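Salivary nitrophorin (Cimex lectularius, PDB 2IMQ) delivers nitric oxide by way of its heme to the host during feeding, causing vasodilation. Local coordinates at residues A59-K62 against N63-L67; Y89-E92 against K93-D96. All coordinates share one frame; numbering follows the deposited sequence.

How the contacts relate
Contact 1 lies within helix 57-70, which supplies the heme with its proximal ligand, Cys60; contact 2 lies where strand 84-91 ends and turns into the following loop. Their centres are about 18 Å apart, yet the two meet at the heme. Tyr89, the first residue of contact 2, reaches a heme propionate, and its OH lies 3.4 Å from CB of Phe64 in contact 1. Segment 59-62 places Cys60 beside the iron and segment 63-67 packs against the porphyrin rim, while segment 89-92 holds one propionate from the sheet. Lys75 NZ also hydrogen-bonds to the heme. The turn of 93-96 stands back from the pocket.

Contact 1 of 2, residues A59-K62 against N63-L67; sequences ACVK and NFQSL. With HEM (protoporphyrin IX containing Fe), chain B.
Lys62 O is gripped twice by Ser66: OG reaches it at 2.7 Å and the backbone N at 2.8 Å, from opposite faces of the carbonyl plane. Ser66 OG stands beside its own backbone N (chi1 -66°), which swings the hydroxyl back along the helix to this carbonyl. Two and three residues earlier, Phe64 N donates to Cys60 O at 3.0 Å and Asn63 N donates to Ala59 O, the regular i to i+4 pattern. Cys60 O also meets the edge of the Phe64 ring, 3.3 Å from CD1 and in the ring plane. Over one face of that ring sits the heme methyl CMA, 3.4 Å above its centre, so the aromatic group is wedged between helix and porphyrin rim. Cys60 SG, anti to its carbonyl carbon (chi1 -74°), points at the iron and lies 2.8 Å from FE, long for an Fe-S bond. Val61 sends its two methyls different ways: CG2 packs 3.6 Å from the propionate carbon CGD, while CG1 runs alongside Gln65. The same helical turn thus presents the proximal cysteine to the iron and sets Val61 and Phe64 along the porphyrin edge, forming the proximal heme site of this nitrophorin on its DNase I-like fold.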
loop_
_atom_site.group_PDB
_atom_site.type_symbol
_atom_site.label_atom_id
_atom_site.label_comp_id
_atom_site.label_asym_id
_atom_site.label_seq_id
_atom_site.Cartn_x
_atom_site.Cartn_y
_atom_site.Cartn_z
ATOM N N ALA A 59 -20.432 -5.595 4.003
ATOM C CA ALA A 59 -20.058 -4.854 5.231
ATOM C C ALA A 59 -18.942 -3.856 4.964
ATOM O O ALA A 59 -18.908 -2.793 5.547
ATOM C CB ALA A 59 -19.639 -5.775 6.394
ATOM N N CYS A 60 -18.041 -4.211 4.066
ATOM C CA CYS A 60 -16.966 -3.315 3.701
ATOM C C CYS A 60 -17.582 -2.034 3.156
ATOM O O CYS A 60 -17.258 -0.941 3.596
ATOM C CB CYS A 60 -16.073 -3.951 2.644
ATOM S SG CYS A 60 -15.036 -5.195 3.283
ATOM N N VAL A 61 -18.493 -2.182 2.208
ATOM C CA VAL A 61 -19.084 -1.012 1.566
ATOM C C VAL A 61 -19.838 -0.204 2.607
ATOM O O VAL A 61 -19.665 0.972 2.739
ATOM C CB VAL A 61 -20.021 -1.429 0.403
ATOM C CG1 VAL A 61 -20.710 -0.234 -0.214
ATOM C CG2 VAL A 61 -19.292 -2.131 -0.676
ATOM N N LYS A 62 -20.664 -0.878 3.391
ATOM C CA LYS A 62 -21.461 -0.162 4.376
ATOM C C LYS A 62 -20.610 0.638 5.336
ATOM O O LYS A 62 -20.845 1.830 5.567
ATOM C CB LYS A 62 -22.331 -1.153 5.153
ATOM C CG LYS A 62 -23.435 -0.490 5.915
ATOM C CD LYS A 62 -24.298 -1.491 6.636
ATOM C CE LYS A 62 -25.540 -0.839 7.201
ATOM N NZ LYS A 62 -26.486 -0.368 6.112
ATOM N N ASN A 63 -19.591 -0.008 5.910
ATOM C CA ASN A 63 -18.817 0.629 6.984
ATOM C C ASN A 63 -17.844 1.680 6.509
ATOM O O ASN A 63 -17.681 2.722 7.142
ATOM C CB ASN A 63 -18.093 -0.404 7.836
ATOM C CG ASN A 63 -19.063 -1.415 8.481
ATOM O OD1 ASN A 63 -20.230 -1.125 8.637
ATOM N ND2 ASN A 63 -18.574 -2.598 8.806
ATOM N N PHE A 64 -17.189 1.427 5.380
ATOM C CA PHE A 64 -16.331 2.455 4.822
ATOM C C PHE A 64 -17.148 3.649 4.364
ATOM O O PHE A 64 -16.796 4.807 4.685
ATOM C CB PHE A 64 -15.443 1.942 3.686
ATOM C CG PHE A 64 -14.196 1.270 4.168
ATOM C CD1 PHE A 64 -14.181 -0.100 4.383
ATOM C CD2 PHE A 64 -13.074 2.024 4.459
ATOM C CE1 PHE A 64 -13.012 -0.714 4.814
ATOM C CE2 PHE A 64 -11.892 1.433 4.925
ATOM C CZ PHE A 64 -11.886 0.073 5.104
ATOM N N GLN A 65 -18.262 3.375 3.677
ATOM C CA GLN A 65 -19.067 4.493 3.126
ATOM C C GLN A 65 -19.732 5.267 4.276
ATOM O O GLN A 65 -19.723 6.481 4.265
ATOM C CB GLN A 65 -20.063 4.018 2.046
ATOM C CG GLN A 65 -19.522 3.142 0.927
ATOM C CD GLN A 65 -18.936 3.819 -0.300
ATOM O OE1 GLN A 65 -18.064 4.699 -0.211
ATOM N NE2 GLN A 65 -19.348 3.312 -1.486
ATOM N N SER A 66 -20.232 4.578 5.298
ATOM C CA SER A 66 -20.745 5.239 6.508
ATOM C C SER A 66 -19.758 6.222 7.134
ATOM O O SER A 66 -20.115 7.372 7.405
ATOM C CB SER A 66 -21.171 4.200 7.583
ATOM O OG SER A 66 -22.286 3.445 7.115
ATOM N N LEU A 67 -18.510 5.799 7.356
ATOM C CA LEU A 67 -17.543 6.675 8.011
ATOM C C LEU A 67 -17.103 7.815 7.096
ATOM O O LEU A 67 -17.010 8.975 7.524
ATOM C CB LEU A 67 -16.338 5.868 8.476
ATOM C CG LEU A 67 -15.135 6.741 8.857
ATOM C CD1 LEU A 67 -15.424 7.525 10.131
ATOM C CD2 LEU A 67 -13.853 5.895 8.984
HETATM C CHA HEM B . -14.906 -3.466 -0.918
HETATM C CHB HEM B . -11.424 -2.930 2.413
HETATM C CHC HEM B . -11.487 -7.674 3.226
HETATM C CHD HEM B . -14.683 -8.315 -0.254
HETATM C C1A HEM B . -13.997 -2.883 -0.082
HETATM C C2A HEM B . -13.718 -1.472 0.039
HETATM C C3A HEM B . -12.719 -1.353 0.950
HETATM C C4A HEM B . -12.378 -2.658 1.437
HETATM C CMA HEM B . -12.108 -0.049 1.432
HETATM C CAA HEM B . -14.408 -0.306 -0.705
HETATM C CBA HEM B . -15.497 0.167 0.297
HETATM C CGA HEM B . -16.354 1.276 -0.295
HETATM O O1A HEM B . -17.247 0.970 -1.083
HETATM O O2A HEM B . -16.186 2.465 0.075
HETATM C C1B HEM B . -11.164 -4.164 2.921
HETATM C C2B HEM B . -10.220 -4.442 3.976
HETATM C C3B HEM B . -10.229 -5.748 4.218
HETATM C C4B HEM B . -11.194 -6.340 3.327
HETATM C CMB HEM B . -9.469 -3.296 4.554
HETATM C CAB HEM B . -9.406 -6.550 5.214
HETATM C CBB HEM B . -8.843 -5.964 6.279
HETATM C C1C HEM B . -12.375 -8.309 2.407
HETATM C C2C HEM B . -12.610 -9.727 2.304
HETATM C C3C HEM B . -13.551 -9.879 1.376
HETATM C C4C HEM B . -13.827 -8.609 0.780
HETATM C CMC HEM B . -12.062 -10.819 3.228
HETATM C CAC HEM B . -14.175 -11.193 0.927
HETATM C CBC HEM B . -13.446 -12.183 0.415
HETATM C C1D HEM B . -14.984 -7.074 -0.772
HETATM C C2D HEM B . -15.840 -6.870 -1.915
HETATM C C3D HEM B . -15.935 -5.390 -2.098
HETATM C C4D HEM B . -15.107 -4.806 -1.076
HETATM C CMD HEM B . -16.551 -7.944 -2.739
HETATM C CAD HEM B . -16.748 -4.721 -3.220
HETATM C CBD HEM B . -18.210 -4.957 -2.874
HETATM C CGD HEM B . -19.092 -4.070 -3.697
HETATM O O1D HEM B . -20.347 -4.176 -3.510
HETATM O O2D HEM B . -18.529 -3.287 -4.516
HETATM N NA HEM B . -13.184 -3.596 0.792
HETATM N NB HEM B . -11.726 -5.346 2.527
HETATM N NC HEM B . -13.104 -7.670 1.449
HETATM N ND HEM B . -14.556 -5.830 -0.325
HETATM FE FE HEM B . -13.253 -5.607 1.205
#

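Contact 2 of 2, residues Y89-E92 against K93-D96. With HEM (protoporphyrin IX containing Fe), chain B.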
loop_
_atom_site.group_PDB
_atom_site.type_symbol
_atom_site.label_atom_id
_atom_site.label_comp_id
_atom_site.label_asym_id
_atom_site.label_seq_id
_atom_site.Cartn_x
_atom_site.Cartn_y
_atom_site.Cartn_z
ATOM N N TYR A 89 -10.170 7.301 -2.206
ATOM C CA TYR A 89 -11.151 8.304 -1.812
ATOM C C TYR A 89 -10.508 9.669 -1.916
ATOM O O TYR A 89 -9.311 9.853 -1.675
ATOM C CB TYR A 89 -11.563 8.097 -0.343
ATOM C CG TYR A 89 -12.164 6.794 -0.021
ATOM C CD1 TYR A 89 -11.382 5.769 0.459
ATOM C CD2 TYR A 89 -13.511 6.554 -0.176
ATOM C CE1 TYR A 89 -11.933 4.548 0.789
ATOM C CE2 TYR A 89 -14.069 5.338 0.158
ATOM C CZ TYR A 89 -13.266 4.314 0.656
ATOM O OH TYR A 89 -13.793 3.084 0.940
ATOM N N CYS A 90 -11.343 10.679 -2.251
ATOM C CA CYS A 90 -10.860 12.032 -2.265
ATOM C C CYS A 90 -11.946 12.936 -1.737
ATOM O O CYS A 90 -13.111 12.663 -1.964
ATOM C CB CYS A 90 -10.481 12.440 -3.687
ATOM S SG CYS A 90 -9.777 14.129 -3.929
ATOM N N LEU A 91 -11.567 13.980 -1.028
ATOM C CA LEU A 91 -12.595 14.954 -0.578
ATOM C C LEU A 91 -13.324 15.491 -1.789
ATOM O O LEU A 91 -12.704 15.915 -2.771
ATOM C CB LEU A 91 -11.976 16.062 0.248
ATOM C CG LEU A 91 -11.499 15.718 1.668
ATOM C CD1 LEU A 91 -10.795 16.872 2.270
ATOM C CD2 LEU A 91 -12.594 15.207 2.555
ATOM N N GLU A 92 -14.649 15.434 -1.720
ATOM C CA GLU A 92 -15.491 15.881 -2.815
ATOM C C GLU A 92 -15.186 17.323 -3.252
ATOM O O GLU A 92 -15.273 17.637 -4.422
ATOM C CB GLU A 92 -16.952 15.750 -2.382
ATOM C CG GLU A 92 -17.959 16.409 -3.301
ATOM C CD GLU A 92 -17.921 15.870 -4.704
ATOM O OE1 GLU A 92 -17.620 14.659 -4.858
ATOM O OE2 GLU A 92 -18.185 16.667 -5.638
ATOM N N LYS A 93 -14.789 18.174 -2.326
ATOM C CA LYS A 93 -14.507 19.578 -2.665
ATOM C C LYS A 93 -13.369 19.784 -3.689
ATOM O O LYS A 93 -13.268 20.824 -4.294
ATOM C CB LYS A 93 -14.257 20.388 -1.398
ATOM C CG LYS A 93 -12.975 20.061 -0.713
ATOM C CD LYS A 93 -12.610 21.102 0.306
ATOM C CE LYS A 93 -11.517 20.599 1.212
ATOM N NZ LYS A 93 -11.430 21.392 2.456
ATOM N N HIS A 94 -12.525 18.778 -3.926
ATOM C CA HIS A 94 -11.415 18.941 -4.860
ATOM C C HIS A 94 -11.765 18.525 -6.290
ATOM O O HIS A 94 -10.976 18.730 -7.216
ATOM C CB HIS A 94 -10.244 18.100 -4.364
ATOM C CG HIS A 94 -9.736 18.513 -3.026
ATOM N ND1 HIS A 94 -9.487 19.825 -2.683
ATOM C CD2 HIS A 94 -9.370 17.774 -1.957
ATOM C CE1 HIS A 94 -8.997 19.877 -1.461
ATOM N NE2 HIS A 94 -8.900 18.638 -1.006
ATOM N N LEU A 95 -12.909 17.892 -6.469
ATOM C CA LEU A 95 -13.216 17.206 -7.708
ATOM C C LEU A 95 -13.844 18.140 -8.752
ATOM O O LEU A 95 -14.802 18.853 -8.457
ATOM C CB LEU A 95 -14.140 16.031 -7.471
ATOM C CG LEU A 95 -13.610 15.007 -6.449
ATOM C CD1 LEU A 95 -14.567 13.855 -6.417
ATOM C CD2 LEU A 95 -12.167 14.498 -6.723
ATOM N N ASP A 96 -13.244 18.152 -9.941
ATOM C CA ASP A 96 -13.848 18.798 -11.135
ATOM C C ASP A 96 -14.046 17.679 -12.153
ATOM O O ASP A 96 -13.077 17.145 -12.732
ATOM C CB ASP A 96 -12.965 19.919 -11.671
ATOM C CG ASP A 96 -13.567 20.603 -12.932
ATOM O OD1 ASP A 96 -14.633 20.171 -13.404
ATOM O OD2 ASP A 96 -13.007 21.567 -13.523
HETATM C CHA HEM B . -14.906 -3.466 -0.918
HETATM C CHB HEM B . -11.424 -2.930 2.413
HETATM C CHC HEM B . -11.487 -7.674 3.226
HETATM C CHD HEM B . -14.683 -8.315 -0.254
HETATM C C1A HEM B . -13.997 -2.883 -0.082
HETATM C C2A HEM B . -13.718 -1.472 0.039
HETATM C C3A HEM B . -12.719 -1.353 0.950
HETATM C C4A HEM B . -12.378 -2.658 1.437
HETATM C CMA HEM B . -12.108 -0.049 1.432
HETATM C CAA HEM B . -14.408 -0.306 -0.705
HETATM C CBA HEM B . -15.497 0.167 0.297
HETATM C CGA HEM B . -16.354 1.276 -0.295
HETATM O O1A HEM B . -17.247 0.970 -1.083
HETATM O O2A HEM B . -16.186 2.465 0.075
HETATM C C1B HEM B . -11.164 -4.164 2.921
HETATM C C2B HEM B . -10.220 -4.442 3.976
HETATM C C3B HEM B . -10.229 -5.748 4.218
HETATM C C4B HEM B . -11.194 -6.340 3.327
HETATM C CMB HEM B . -9.469 -3.296 4.554
HETATM C CAB HEM B . -9.406 -6.550 5.214
HETATM C CBB HEM B . -8.843 -5.964 6.279
HETATM C C1C HEM B . -12.375 -8.309 2.407
HETATM C C2C HEM B . -12.610 -9.727 2.304
HETATM C C3C HEM B . -13.551 -9.879 1.376
HETATM C C4C HEM B . -13.827 -8.609 0.780
HETATM C CMC HEM B . -12.062 -10.819 3.228
HETATM C CAC HEM B . -14.175 -11.193 0.927
HETATM C CBC HEM B . -13.446 -12.183 0.415
HETATM C C1D HEM B . -14.984 -7.074 -0.772
HETATM C C2D HEM B . -15.840 -6.870 -1.915
HETATM C C3D HEM B . -15.935 -5.390 -2.098
HETATM C C4D HEM B . -15.107 -4.806 -1.076
HETATM C CMD HEM B . -16.551 -7.944 -2.739
HETATM C CAD HEM B . -16.748 -4.721 -3.220
HETATM C CBD HEM B . -18.210 -4.957 -2.874
HETATM C CGD HEM B . -19.092 -4.070 -3.697
HETATM O O1D HEM B . -20.347 -4.176 -3.510
HETATM O O2D HEM B . -18.529 -3.287 -4.516
HETATM N NA HEM B . -13.184 -3.596 0.792
HETATM N NB HEM B . -11.726 -5.346 2.527
HETATM N NC HEM B . -13.104 -7.670 1.449
HETATM N ND HEM B . -14.556 -5.830 -0.325
HETATM FE FE HEM B . -13.253 -5.607 1.205
#
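Cys90 SG and Leu95 CD2 meet at 3.7 Å, the apolar centre of the turn that ends strand 84-91. Set anti to the backbone N (chi1 -178°) and beside the carbonyl carbon, the sulfur is carried toward the turn, where it also lies 4.0 Å from His94 CB and near the plane of the His94 ring, at its edge, 5.2 Å from the centroid. Leu91 lies alongside two side chains of the turn, with CB 3.8 Å from His94 CD2 and CD1 3.9 Å from Lys93 CE. CG of Lys93 stands over one face of the imidazole. Glu92 crosses Leu95 at about a right angle, its OE1 approaching the methyl CD1.

Two backbone hydrogen bonds, each i to i+3, close the turn. His94 N donates to Leu91 O and Leu95 N to Glu92 O, both at 3.1 Å and nearly straight at the hydrogen (169° and 168°). Both donors stand well above the acceptor's carbonyl plane, consistent with the 3-10 winding here.

The polar ends are held from outside the turn. Both ring nitrogens of His94 are satisfied, NE2 by Asp38 and ND1 by Tyr125, which fixes the rotation of the imidazole; Glu92 OE1 bonds to Thr74. At the far end of the segment, Tyr89 OH donates to heme O2A at 2.6 Å, with the acceptor in the ring plane.

Backbone bonds tie strand 84-91 to both sheet neighbours, 73-80 and 39-46; Tyr89 packs on helix 57-70, while Cys90, His94 and Leu95 rest on Ile124 of strand 116-124 in the other sheet.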